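Dihydrodipicolinate synthase (Rhodopseudomonas palustris, PDB 3DZ1) probably catalyses the formation of 4-hydroxy-tetrahydrodipicolinate from pyruvate and aspartate semialdehyde, a step of lysine biosynthesis, on a TIM-barrel scaffold. Local coordinates at residues A[66-71]-A[99-104]; A[142-147]-A[256-261]; A[150-155]-A[176-181]; A[227-232]-A[242-247]. One frame throughout, in Å; residues are numbered along the deposited sequence.

Contact 1 (A[66-71]-A[99-104])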
loop_
_atom_site.group_PDB
_atom_site.type_symbol
_atom_site.label_atom_id
_atom_site.label_comp_id
_atom_site.label_asym_id
_atom_site.label_seq_id
_atom_site.Cartn_x
_atom_site.Cartn_y
_atom_site.Cartn_z
ATOM N N VAL A 66 -23.899 -2.801 -22.664
ATOM C CA VAL A 66 -23.079 -3.999 -22.794
ATOM C C VAL A 66 -23.660 -5.134 -21.957
ATOM O O VAL A 66 -23.891 -6.236 -22.460
ATOM C CB VAL A 66 -21.630 -3.728 -22.349
ATOM C CG1 VAL A 66 -20.815 -5.013 -22.405
ATOM C CG2 VAL A 66 -21.004 -2.669 -23.250
ATOM N N ALA A 67 -23.902 -4.857 -20.680
ATOM C CA ALA A 67 -24.457 -5.860 -19.786
ATOM C C ALA A 67 -25.760 -6.401 -20.361
ATOM O O ALA A 67 -25.996 -7.610 -20.347
ATOM C CB ALA A 67 -24.704 -5.259 -18.416
ATOM N N THR A 68 -26.602 -5.502 -20.869
ATOM C CA THR A 68 -27.890 -5.894 -21.444
ATOM C C THR A 68 -27.733 -6.760 -22.690
ATOM O O THR A 68 -28.443 -7.755 -22.855
ATOM C CB THR A 68 -28.745 -4.661 -21.808
ATOM O OG1 THR A 68 -28.982 -3.879 -20.634
ATOM C CG2 THR A 68 -30.082 -5.090 -22.380
ATOM N N ARG A 69 -26.804 -6.387 -23.563
ATOM C CA ARG A 69 -26.566 -7.145 -24.788
ATOM C C ARG A 69 -26.241 -8.597 -24.443
ATOM O O ARG A 69 -26.790 -9.526 -25.043
ATOM C CB ARG A 69 -25.400 -6.535 -25.570
ATOM C CG ARG A 69 -25.184 -7.149 -26.948
ATOM C CD ARG A 69 -26.044 -6.461 -27.990
ATOM N NE ARG A 69 -25.929 -7.079 -29.310
ATOM C CZ ARG A 69 -26.439 -6.557 -30.421
ATOM N NH1 ARG A 69 -27.092 -5.405 -30.372
ATOM N NH2 ARG A 69 -26.311 -7.191 -31.577
ATOM N N PHE A 70 -25.342 -8.785 -23.477
ATOM C CA PHE A 70 -24.938 -10.122 -23.041
ATOM C C PHE A 70 -26.088 -10.890 -22.398
ATOM O O PHE A 70 -26.287 -12.075 -22.676
ATOM C CB PHE A 70 -23.784 -10.032 -22.035
ATOM C CG PHE A 70 -22.423 -9.924 -22.668
ATOM C CD1 PHE A 70 -21.883 -10.992 -23.374
ATOM C CD2 PHE A 70 -21.668 -8.763 -22.530
ATOM C CE1 PHE A 70 -20.607 -10.908 -23.933
ATOM C CE2 PHE A 70 -20.392 -8.670 -23.084
ATOM C CZ PHE A 70 -19.861 -9.744 -23.785
ATOM N N ILE A 71 -26.830 -10.216 -21.525
ATOM C CA ILE A 71 -27.948 -10.845 -20.840
ATOM C C ILE A 71 -28.994 -11.363 -21.827
ATOM O O ILE A 71 -29.442 -12.507 -21.727
ATOM C CB ILE A 71 -28.618 -9.865 -19.849
ATOM C CG1 ILE A 71 -27.631 -9.498 -18.738
ATOM C CG2 ILE A 71 -29.855 -10.503 -19.231
ATOM C CD1 ILE A 71 -28.139 -8.438 -17.781
HETATM N N MSE A 99 -30.699 -6.876 -13.175
HETATM C CA MSE A 99 -31.684 -7.862 -12.764
HETATM C C MSE A 99 -32.976 -7.724 -13.572
HETATM O O MSE A 99 -33.553 -8.729 -14.000
HETATM C CB MSE A 99 -31.972 -7.743 -11.264
HETATM C CG MSE A 99 -30.773 -8.059 -10.368
HETATM SE SE MSE A 99 -29.910 -9.775 -10.728
HETATM C CE MSE A 99 -31.321 -10.962 -10.134
ATOM N N ASP A 100 -33.435 -6.494 -13.791
ATOM C CA ASP A 100 -34.654 -6.290 -14.573
ATOM C C ASP A 100 -34.452 -6.783 -16.003
ATOM O O ASP A 100 -35.395 -7.237 -16.654
ATOM C CB ASP A 100 -35.055 -4.812 -14.608
ATOM C CG ASP A 100 -35.546 -4.306 -13.264
ATOM O OD1 ASP A 100 -36.137 -5.103 -12.505
ATOM O OD2 ASP A 100 -35.356 -3.106 -12.974
ATOM N N ALA A 101 -33.216 -6.690 -16.484
ATOM C CA ALA A 101 -32.875 -7.118 -17.836
ATOM C C ALA A 101 -32.858 -8.638 -17.978
ATOM O O ALA A 101 -33.067 -9.165 -19.075
ATOM C CB ALA A 101 -31.524 -6.545 -18.236
ATOM N N GLY A 102 -32.596 -9.337 -16.873
ATOM C CA GLY A 102 -32.568 -10.791 -16.910
ATOM C C GLY A 102 -31.317 -11.431 -16.334
ATOM O O GLY A 102 -31.099 -12.637 -16.494
ATOM N N ALA A 103 -30.491 -10.639 -15.660
ATOM C CA ALA A 103 -29.266 -11.172 -15.072
ATOM C C ALA A 103 -29.584 -12.205 -13.996
ATOM O O ALA A 103 -30.644 -12.154 -13.365
ATOM C CB ALA A 103 -28.431 -10.037 -14.476
ATOM N N ALA A 104 -28.668 -13.151 -13.803
ATOM C CA ALA A 104 -28.843 -14.181 -12.789
ATOM C C ALA A 104 -28.433 -13.625 -11.424
ATOM O O ALA A 104 -28.924 -14.066 -10.384
ATOM C CB ALA A 104 -28.003 -15.395 -13.132
#
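Both branches of Ile71 carry this contact, which has no hydrogen bond across it: one lies on backbone, the other on methyl groups. The CG2 methyl lies over the end of the helix through Ala101, with Ile71 CG2 3.4 Å from Gly102 C. The longer branch reaches further: Ile71 CD1 sits 3.7 Å from Ala103 CB and 3.9 Å from Ala101 CB. This spread follows from chi1 of -64°, which sets CG2 anti to the backbone N and CG1 anti to the carbonyl carbon. The helix end shapes this surface: Gly102 closes it in a Schellman motif with positive phi (128°). A CB on Gly102 would stand only 3.1 Å from Ile71 CG2 and would also press on the preceding carbonyl oxygen, so the bare backbone lets the isoleucine come close. An alanine in place of Ile71 lacks both methyls and would probably leave the helix end less firmly packed. Thr68 adds a looser touch on the Ala101 methyl, and its OG1 is hydrogen-bonded to Glu64 O, while Ala101 O accepts from Lys72 NZ. The contact thus joins neighbouring helices 60-73 and 88-101 of the barrel's outer layer, and Ile71 also rests on Val79 and Val81 of strand 78-82.

Contact 2 (A[142-147]-A[256-261])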
loop_
_atom_site.group_PDB
_atom_site.type_symbol
_atom_site.label_atom_id
_atom_site.label_comp_id
_atom_site.label_asym_id
_atom_site.label_seq_id
_atom_site.Cartn_x
_atom_site.Cartn_y
_atom_site.Cartn_z
ATOM N N TYR A 142 -10.096 -11.435 -4.224
ATOM C CA TYR A 142 -8.919 -11.385 -5.089
ATOM C C TYR A 142 -7.883 -10.407 -4.534
ATOM O O TYR A 142 -7.681 -9.322 -5.081
ATOM C CB TYR A 142 -9.388 -10.948 -6.480
ATOM C CG TYR A 142 -8.400 -11.079 -7.616
ATOM C CD1 TYR A 142 -7.274 -11.897 -7.517
ATOM C CD2 TYR A 142 -8.636 -10.429 -8.827
ATOM C CE1 TYR A 142 -6.412 -12.064 -8.603
ATOM C CE2 TYR A 142 -7.785 -10.592 -9.913
ATOM C CZ TYR A 142 -6.678 -11.408 -9.797
ATOM O OH TYR A 142 -5.849 -11.570 -10.883
ATOM N N PRO A 143 -7.202 -10.792 -3.445
ATOM C CA PRO A 143 -6.179 -9.978 -2.780
ATOM C C PRO A 143 -5.089 -9.443 -3.708
ATOM O O PRO A 143 -4.662 -8.297 -3.580
ATOM C CB PRO A 143 -5.602 -10.934 -1.738
ATOM C CG PRO A 143 -6.753 -11.825 -1.412
ATOM C CD PRO A 143 -7.356 -12.093 -2.767
ATOM N N LEU A 144 -4.634 -10.282 -4.631
ATOM C CA LEU A 144 -3.575 -9.889 -5.552
ATOM C C LEU A 144 -3.793 -8.523 -6.199
ATOM O O LEU A 144 -2.863 -7.731 -6.314
ATOM C CB LEU A 144 -3.410 -10.939 -6.655
ATOM C CG LEU A 144 -2.280 -10.613 -7.636
ATOM C CD1 LEU A 144 -0.953 -10.727 -6.910
ATOM C CD2 LEU A 144 -2.318 -11.555 -8.829
ATOM N N THR A 145 -5.020 -8.243 -6.622
ATOM C CA THR A 145 -5.306 -6.977 -7.281
ATOM C C THR A 145 -6.107 -5.993 -6.439
ATOM O O THR A 145 -6.037 -4.779 -6.656
ATOM C CB THR A 145 -6.082 -7.209 -8.596
ATOM O OG1 THR A 145 -7.374 -7.745 -8.294
ATOM C CG2 THR A 145 -5.333 -8.187 -9.493
ATOM N N LEU A 146 -6.864 -6.513 -5.482
ATOM C CA LEU A 146 -7.702 -5.667 -4.643
ATOM C C LEU A 146 -7.127 -5.330 -3.266
ATOM O O LEU A 146 -7.701 -4.522 -2.534
ATOM C CB LEU A 146 -9.077 -6.319 -4.498
ATOM C CG LEU A 146 -9.733 -6.668 -5.837
ATOM C CD1 LEU A 146 -11.069 -7.345 -5.591
ATOM C CD2 LEU A 146 -9.920 -5.403 -6.669
ATOM N N SER A 147 -6.001 -5.950 -2.918
ATOM C CA SER A 147 -5.328 -5.706 -1.642
ATOM C C SER A 147 -6.035 -6.289 -0.426
ATOM O O SER A 147 -5.392 -6.838 0.462
ATOM C CB SER A 147 -5.130 -4.199 -1.431
ATOM O OG SER A 147 -4.429 -3.622 -2.521
ATOM N N HIS A 256 -1.672 -14.804 -17.487
ATOM C CA HIS A 256 -1.791 -14.400 -16.089
ATOM C C HIS A 256 -0.759 -13.336 -15.719
ATOM O O HIS A 256 -0.039 -13.471 -14.734
ATOM C CB HIS A 256 -1.619 -15.627 -15.185
ATOM C CG HIS A 256 -1.825 -15.348 -13.728
ATOM N ND1 HIS A 256 -3.025 -14.907 -13.216
ATOM C CD2 HIS A 256 -0.986 -15.464 -12.671
ATOM C CE1 HIS A 256 -2.918 -14.763 -11.907
ATOM N NE2 HIS A 256 -1.691 -15.094 -11.550
ATOM N N GLN A 257 -0.669 -12.292 -16.530
ATOM C CA GLN A 257 0.254 -11.196 -16.263
ATOM C C GLN A 257 -0.569 -9.920 -16.201
ATOM O O GLN A 257 -1.386 -9.666 -17.081
ATOM C CB GLN A 257 1.297 -11.077 -17.378
ATOM C CG GLN A 257 2.400 -12.108 -17.325
ATOM C CD GLN A 257 3.400 -11.929 -18.453
ATOM O OE1 GLN A 257 3.098 -12.205 -19.616
ATOM N NE2 GLN A 257 4.592 -11.452 -18.115
ATOM N N GLN A 258 -0.362 -9.120 -15.162
ATOM C CA GLN A 258 -1.103 -7.873 -15.016
ATOM C C GLN A 258 -0.881 -6.943 -16.203
ATOM O O GLN A 258 0.253 -6.719 -16.622
ATOM C CB GLN A 258 -0.693 -7.173 -13.720
ATOM C CG GLN A 258 -1.135 -7.910 -12.466
ATOM C CD GLN A 258 -2.646 -8.029 -12.371
ATOM O OE1 GLN A 258 -3.358 -7.024 -12.334
ATOM N NE2 GLN A 258 -3.142 -9.261 -12.332
ATOM N N GLY A 259 -1.970 -6.406 -16.746
ATOM C CA GLY A 259 -1.872 -5.503 -17.881
ATOM C C GLY A 259 -1.762 -6.226 -19.211
ATOM O O GLY A 259 -2.604 -6.052 -20.100
ATOM N N VAL A 260 -0.721 -7.041 -19.347
ATOM C CA VAL A 260 -0.487 -7.802 -20.568
ATOM C C VAL A 260 -1.581 -8.850 -20.772
ATOM O O VAL A 260 -1.908 -9.210 -21.902
ATOM C CB VAL A 260 0.880 -8.524 -20.514
ATOM C CG1 VAL A 260 1.125 -9.277 -21.812
ATOM C CG2 VAL A 260 1.989 -7.521 -20.258
ATOM N N GLY A 261 -2.142 -9.324 -19.663
ATOM C CA GLY A 261 -3.180 -10.337 -19.703
ATOM C C GLY A 261 -4.342 -10.063 -20.639
ATOM O O GLY A 261 -4.739 -10.938 -21.408
#
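Tyr142 swings its CG anti to the backbone N (chi1 -168°), which sends the phenol across to the other segment, while Gln258 keeps CG beside its own backbone N and then bends at chi2 (-62°) to bring its amide to meet it. The two side chains approach tip to tip, their ring and amide planes 70° apart, with Tyr142 OH 3.8 Å from Gln258 NE2, too long for a hydrogen bond. The amide also rests on a methyl: Thr145 CG2 lies 3.7 Å from Gln258 OE1, and Thr145 CB in turn stands above one face of the Tyr142 ring, offset toward its rim. At the other end Leu144 CD2 approaches His256 CE1 at 4.5 Å, obliquely to the ring. Tyr142 is the N-cap residue of the short helix 143-146, and its carbonyl oxygen takes two bonds, from Leu146 N at 3.0 Å and from Thr145 N, fixing the turn that presents these groups. This turn follows strand 137-141 at the C-terminal ends of the barrel strands, where TIM-barrel active sites lie; the Tyr142 side chain is about 10 Å from that of Met217, a predicted pyruvate-binding residue. Leu144 packs also on Trp173 of the second subunit. Polar tips lie close, yet no hydrogen bond ties the segments, and the contact rests on van der Waals packing of those tips against methyl groups.

Contact 3 (A[150-155]-A[176-181])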
loop_
_atom_site.group_PDB
_atom_site.type_symbol
_atom_site.label_atom_id
_atom_site.label_comp_id
_atom_site.label_asym_id
_atom_site.label_seq_id
_atom_site.Cartn_x
_atom_site.Cartn_y
_atom_site.Cartn_z
HETATM N N MSE A 150 -9.398 -11.512 3.090
HETATM C CA MSE A 150 -10.538 -12.029 3.845
HETATM C C MSE A 150 -10.290 -13.448 4.346
HETATM O O MSE A 150 -10.087 -14.360 3.546
HETATM C CB MSE A 150 -11.785 -12.049 2.957
HETATM C CG MSE A 150 -12.088 -10.745 2.251
HETATM SE SE MSE A 150 -13.720 -10.916 1.219
HETATM C CE MSE A 150 -13.677 -9.232 0.288
ATOM N N THR A 151 -10.318 -13.648 5.660
ATOM C CA THR A 151 -10.115 -14.991 6.201
ATOM C C THR A 151 -11.376 -15.810 5.968
ATOM O O THR A 151 -12.447 -15.256 5.721
ATOM C CB THR A 151 -9.855 -14.971 7.719
ATOM O OG1 THR A 151 -11.026 -14.490 8.394
ATOM C CG2 THR A 151 -8.678 -14.069 8.048
ATOM N N PRO A 152 -11.263 -17.146 6.021
ATOM C CA PRO A 152 -12.430 -18.004 5.817
ATOM C C PRO A 152 -13.558 -17.630 6.777
ATOM O O PRO A 152 -14.722 -17.640 6.397
ATOM C CB PRO A 152 -11.873 -19.396 6.079
ATOM C CG PRO A 152 -10.493 -19.289 5.508
ATOM C CD PRO A 152 -10.024 -17.943 6.037
ATOM N N LYS A 153 -13.206 -17.291 8.016
ATOM C CA LYS A 153 -14.205 -16.902 9.014
ATOM C C LYS A 153 -14.901 -15.602 8.621
ATOM O O LYS A 153 -16.102 -15.432 8.862
ATOM C CB LYS A 153 -13.555 -16.742 10.396
ATOM C CG LYS A 153 -13.081 -18.053 11.006
ATOM C CD LYS A 153 -12.498 -17.855 12.396
ATOM C CE LYS A 153 -12.113 -19.196 13.013
ATOM N NZ LYS A 153 -11.534 -19.048 14.384
ATOM N N VAL A 154 -14.150 -14.679 8.027
ATOM C CA VAL A 154 -14.727 -13.410 7.594
ATOM C C VAL A 154 -15.677 -13.686 6.434
ATOM O O VAL A 154 -16.765 -13.112 6.349
ATOM C CB VAL A 154 -13.631 -12.400 7.147
ATOM C CG1 VAL A 154 -14.242 -11.304 6.276
ATOM C CG2 VAL A 154 -12.982 -11.768 8.370
ATOM N N ILE A 155 -15.258 -14.569 5.534
ATOM C CA ILE A 155 -16.093 -14.925 4.401
ATOM C C ILE A 155 -17.380 -15.555 4.923
ATOM O O ILE A 155 -18.471 -15.201 4.481
ATOM C CB ILE A 155 -15.372 -15.918 3.467
ATOM C CG1 ILE A 155 -14.222 -15.201 2.753
ATOM C CG2 ILE A 155 -16.364 -16.512 2.456
ATOM C CD1 ILE A 155 -13.325 -16.115 1.944
ATOM N N LEU A 176 -5.592 -22.595 -1.705
ATOM C CA LEU A 176 -6.086 -23.967 -1.659
ATOM C C LEU A 176 -6.662 -24.339 -0.290
ATOM O O LEU A 176 -7.735 -24.943 -0.209
ATOM C CB LEU A 176 -4.979 -24.952 -2.054
ATOM C CG LEU A 176 -4.528 -24.876 -3.520
ATOM C CD1 LEU A 176 -3.450 -25.919 -3.787
ATOM C CD2 LEU A 176 -5.729 -25.103 -4.445
ATOM N N GLU A 177 -5.968 -23.970 0.787
ATOM C CA GLU A 177 -6.452 -24.305 2.123
ATOM C C GLU A 177 -7.763 -23.591 2.466
ATOM O O GLU A 177 -8.570 -24.104 3.235
ATOM C CB GLU A 177 -5.394 -23.977 3.181
ATOM C CG GLU A 177 -4.079 -24.750 3.047
ATOM C CD GLU A 177 -4.253 -26.267 3.018
ATOM O OE1 GLU A 177 -5.226 -26.786 3.608
ATOM O OE2 GLU A 177 -3.395 -26.948 2.411
ATOM N N LYS A 178 -7.972 -22.407 1.896
ATOM C CA LYS A 178 -9.197 -21.657 2.151
ATOM C C LYS A 178 -10.412 -22.448 1.670
ATOM O O LYS A 178 -11.452 -22.467 2.324
ATOM C CB LYS A 178 -9.143 -20.290 1.453
ATOM C CG LYS A 178 -10.461 -19.526 1.461
ATOM C CD LYS A 178 -10.290 -18.105 0.934
ATOM C CE LYS A 178 -9.642 -17.198 1.973
ATOM N NZ LYS A 178 -9.396 -15.824 1.449
ATOM N N ILE A 179 -10.285 -23.106 0.524
ATOM C CA ILE A 179 -11.394 -23.886 0.002
ATOM C C ILE A 179 -11.707 -25.007 0.985
ATOM O O ILE A 179 -12.855 -25.195 1.375
ATOM C CB ILE A 179 -11.060 -24.484 -1.376
ATOM C CG1 ILE A 179 -10.792 -23.352 -2.371
ATOM C CG2 ILE A 179 -12.216 -25.360 -1.861
ATOM C CD1 ILE A 179 -10.438 -23.831 -3.764
ATOM N N THR A 180 -10.676 -25.741 1.390
ATOM C CA THR A 180 -10.846 -26.836 2.336
ATOM C C THR A 180 -11.507 -26.359 3.628
ATOM O O THR A 180 -12.427 -27.003 4.131
ATOM C CB THR A 180 -9.488 -27.487 2.666
ATOM O OG1 THR A 180 -8.951 -28.076 1.472
ATOM C CG2 THR A 180 -9.641 -28.558 3.739
ATOM N N THR A 181 -11.041 -25.229 4.161
ATOM C CA THR A 181 -11.592 -24.681 5.400
ATOM C C THR A 181 -13.077 -24.339 5.250
ATOM O O THR A 181 -13.893 -24.687 6.112
ATOM C CB THR A 181 -10.819 -23.420 5.841
ATOM O OG1 THR A 181 -9.462 -23.773 6.122
ATOM C CG2 THR A 181 -11.446 -22.810 7.091
#
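Lys178 NZ is gripped three times: by the carbonyl of Met150 (a selenomethionine), and by salt bridges to Asp141 OD2 and Asp172 OD2. The bond across the contact is short, Lys178 NZ to Met150 O being 2.6 Å, and lies nearly along the C=O axis, at 165°. The lysine chain leaves the helix with CG anti to the backbone N and stays extended until it bends at chi3 (-77°), turning the amine to the carbonyl. Its methylenes are packed: Lys178 CD lies 3.8 Å from Ile155 CD1, crossing it at about a right angle, and Lys178 CG is 4.1 Å from Pro152 CG. Pro152 also meets the next turn, its CB 3.6 Å from Thr181 CG2. Thr151 caps helix 152-161, its OG1 accepting from Val154 N at 3.2 Å; Pro152 and Ile155, on that first turn, face helix 176-188. A methionine here has no amine for these links, which would probably leave Asp141 and Asp172 without their shared cation and loosen the join to Met150. With two carboxylates beside it, the buried amine is likely to stay protonated, tying helix 176-188 to Met150 ahead of helix 152-161, to the end of strand 137-141 and to the loop after strand 165-170.

Contact 4 (A[227-232]-A[242-247])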
loop_
_atom_site.group_PDB
_atom_site.type_symbol
_atom_site.label_atom_id
_atom_site.label_comp_id
_atom_site.label_asym_id
_atom_site.label_seq_id
_atom_site.Cartn_x
_atom_site.Cartn_y
_atom_site.Cartn_z
ATOM N N VAL A 227 -13.506 -26.225 -19.611
ATOM C CA VAL A 227 -14.784 -26.906 -19.407
ATOM C C VAL A 227 -14.449 -28.388 -19.211
ATOM O O VAL A 227 -14.999 -29.058 -18.326
ATOM C CB VAL A 227 -15.723 -26.758 -20.644
ATOM C CG1 VAL A 227 -16.847 -27.788 -20.577
ATOM C CG2 VAL A 227 -16.320 -25.356 -20.691
ATOM N N ASP A 228 -13.533 -28.890 -20.038
ATOM C CA ASP A 228 -13.110 -30.286 -19.954
ATOM C C ASP A 228 -12.294 -30.545 -18.693
ATOM O O ASP A 228 -12.420 -31.603 -18.079
ATOM C CB ASP A 228 -12.293 -30.687 -21.189
ATOM C CG ASP A 228 -13.131 -30.728 -22.459
ATOM O OD1 ASP A 228 -14.294 -31.178 -22.383
ATOM O OD2 ASP A 228 -12.628 -30.324 -23.529
ATOM N N VAL A 229 -11.443 -29.594 -18.311
ATOM C CA VAL A 229 -10.650 -29.768 -17.097
ATOM C C VAL A 229 -11.602 -29.917 -15.908
ATOM O O VAL A 229 -11.406 -30.775 -15.044
ATOM C CB VAL A 229 -9.716 -28.562 -16.836
ATOM C CG1 VAL A 229 -9.107 -28.670 -15.442
ATOM C CG2 VAL A 229 -8.619 -28.518 -17.883
ATOM N N VAL A 230 -12.635 -29.082 -15.870
ATOM C CA VAL A 230 -13.619 -29.133 -14.788
ATOM C C VAL A 230 -14.373 -30.467 -14.835
ATOM O O VAL A 230 -14.593 -31.114 -13.804
ATOM C CB VAL A 230 -14.622 -27.952 -14.898
ATOM C CG1 VAL A 230 -15.742 -28.102 -13.877
ATOM C CG2 VAL A 230 -13.888 -26.631 -14.671
ATOM N N LYS A 231 -14.762 -30.883 -16.033
ATOM C CA LYS A 231 -15.476 -32.143 -16.192
ATOM C C LYS A 231 -14.629 -33.336 -15.770
ATOM O O LYS A 231 -15.094 -34.207 -15.029
ATOM C CB LYS A 231 -15.921 -32.322 -17.643
ATOM C CG LYS A 231 -17.054 -31.402 -18.059
ATOM C CD LYS A 231 -17.470 -31.677 -19.493
ATOM C CE LYS A 231 -18.726 -30.908 -19.870
ATOM N NZ LYS A 231 -19.115 -31.193 -21.277
ATOM N N LEU A 232 -13.389 -33.384 -16.246
ATOM C CA LEU A 232 -12.496 -34.482 -15.903
ATOM C C LEU A 232 -12.239 -34.523 -14.407
ATOM O O LEU A 232 -12.169 -35.602 -13.812
ATOM C CB LEU A 232 -11.168 -34.348 -16.653
ATOM C CG LEU A 232 -11.221 -34.607 -18.161
ATOM C CD1 LEU A 232 -9.914 -34.159 -18.810
ATOM C CD2 LEU A 232 -11.484 -36.095 -18.416
ATOM N N HIS A 242 -5.211 -33.442 -14.980
ATOM C CA HIS A 242 -3.911 -32.781 -14.873
ATOM C C HIS A 242 -3.125 -32.766 -16.184
ATOM O O HIS A 242 -2.341 -31.850 -16.428
ATOM C CB HIS A 242 -3.082 -33.433 -13.765
ATOM C CG HIS A 242 -3.468 -32.985 -12.392
ATOM N ND1 HIS A 242 -2.837 -31.943 -11.747
ATOM C CD2 HIS A 242 -4.456 -33.400 -11.564
ATOM C CE1 HIS A 242 -3.421 -31.736 -10.580
ATOM N NE2 HIS A 242 -4.406 -32.606 -10.445
ATOM N N ASN A 243 -3.316 -33.773 -17.031
ATOM C CA ASN A 243 -2.598 -33.779 -18.299
ATOM C C ASN A 243 -3.070 -32.619 -19.167
ATOM O O ASN A 243 -2.262 -31.905 -19.767
ATOM C CB ASN A 243 -2.812 -35.096 -19.051
ATOM C CG ASN A 243 -2.054 -36.253 -18.432
ATOM O OD1 ASN A 243 -1.161 -36.059 -17.601
ATOM N ND2 ASN A 243 -2.399 -37.469 -18.845
ATOM N N LEU A 244 -4.384 -32.433 -19.227
ATOM C CA LEU A 244 -4.970 -31.361 -20.021
ATOM C C LEU A 244 -4.627 -30.004 -19.427
ATOM O O LEU A 244 -4.282 -29.069 -20.153
ATOM C CB LEU A 244 -6.491 -31.528 -20.099
ATOM C CG LEU A 244 -7.251 -30.455 -20.884
ATOM C CD1 LEU A 244 -6.706 -30.368 -22.307
ATOM C CD2 LEU A 244 -8.739 -30.792 -20.892
ATOM N N PHE A 245 -4.715 -29.894 -18.105
ATOM C CA PHE A 245 -4.388 -28.637 -17.449
ATOM C C PHE A 245 -2.930 -28.275 -17.745
ATOM O O PHE A 245 -2.631 -27.161 -18.171
ATOM C CB PHE A 245 -4.601 -28.750 -15.932
ATOM C CG PHE A 245 -4.293 -27.485 -15.186
ATOM C CD1 PHE A 245 -5.205 -26.431 -15.161
ATOM C CD2 PHE A 245 -3.074 -27.332 -14.531
ATOM C CE1 PHE A 245 -4.905 -25.242 -14.493
ATOM C CE2 PHE A 245 -2.764 -26.148 -13.862
ATOM C CZ PHE A 245 -3.683 -25.102 -13.843
ATOM N N ASP A 246 -2.029 -29.230 -17.531
ATOM C CA ASP A 246 -0.598 -29.009 -17.757
ATOM C C ASP A 246 -0.261 -28.574 -19.174
ATOM O O ASP A 246 0.722 -27.852 -19.392
ATOM C CB ASP A 246 0.199 -30.273 -17.424
ATOM C CG ASP A 246 0.256 -30.551 -15.938
ATOM O OD1 ASP A 246 -0.271 -29.731 -15.151
ATOM O OD2 ASP A 246 0.836 -31.587 -15.555
ATOM N N ALA A 247 -1.055 -29.031 -20.137
ATOM C CA ALA A 247 -0.841 -28.671 -21.528
ATOM C C ALA A 247 -1.193 -27.201 -21.720
ATOM O O ALA A 247 -0.615 -26.515 -22.561
ATOM C CB ALA A 247 -1.699 -29.551 -22.442
#
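An antiparallel helix pair forms where the chain, having completed the last barrel strand, 215-218, runs out along helix 223-234 and turns back in helix 238-255. The axes of segments 227-232 and 242-247 come within 9.3 Å at closest approach, with N-to-C directions at 154°. Leu244 carries most of the contact. Its CG stands anti to the backbone N (chi1 179°), and chi2 of 57° directs one methyl, CD2, between three residues of the facing helix. That methyl touches the methylene rather than the carboxylate of Asp228, with Leu244 CD2 3.6 Å from Asp228 CB. On its next side the CG2 branch of Val229 crosses the leucine obliquely, Val229 CG2 being 3.8 Å from Leu244 CD2. Leu232, one turn further on, comes in at about a right angle and is looser, its CD1 4.1 Å from Leu244 CD2. In the TIM barrel helix 223-234 belongs to the outer layer, and its inward residues Val227 and Val230 lean on Thr12 of strand 11-15, so that Asp228, Val229 and Leu232 are turned to the returning helix, which packs alongside it. Val229 CG2 also reaches the backbone there, 4.1 Å from Phe245 N. The Phe245 side chain touches Val229 with its CB and packs on Leu205 and Asp206 of helix 205-211. On the same turns of helix 238-255, away from this seam, Asp246 OD2 forms a salt bridge with Arg301 NH2 of the second subunit, and Asn243 OD1 accepts a hydrogen bond from the same arginine.

Overall arrangement
Along the chain contact 1 comes first; contact 2 then joins 142-147 to 256-261, and contacts 3 and 4 follow one another within the stretch it spans. Contacts 1 and 3 pack helices around the eight-stranded parallel barrel, contact 4 joins helix 223-234 to 238-255, the first of the C-terminal helices, and contact 2 lies closer to the chain's centre, at the barrel mouth. Contact 1 stands apart, its centre 31 Å from that of contact 3 and on the opposite side of the chain's centre, with no other subunit touching it. Contacts 2, 3 and 4, with centres 20 to 24 Å apart, all touch the second subunit, so this side of the chain is also where it meets that subunit.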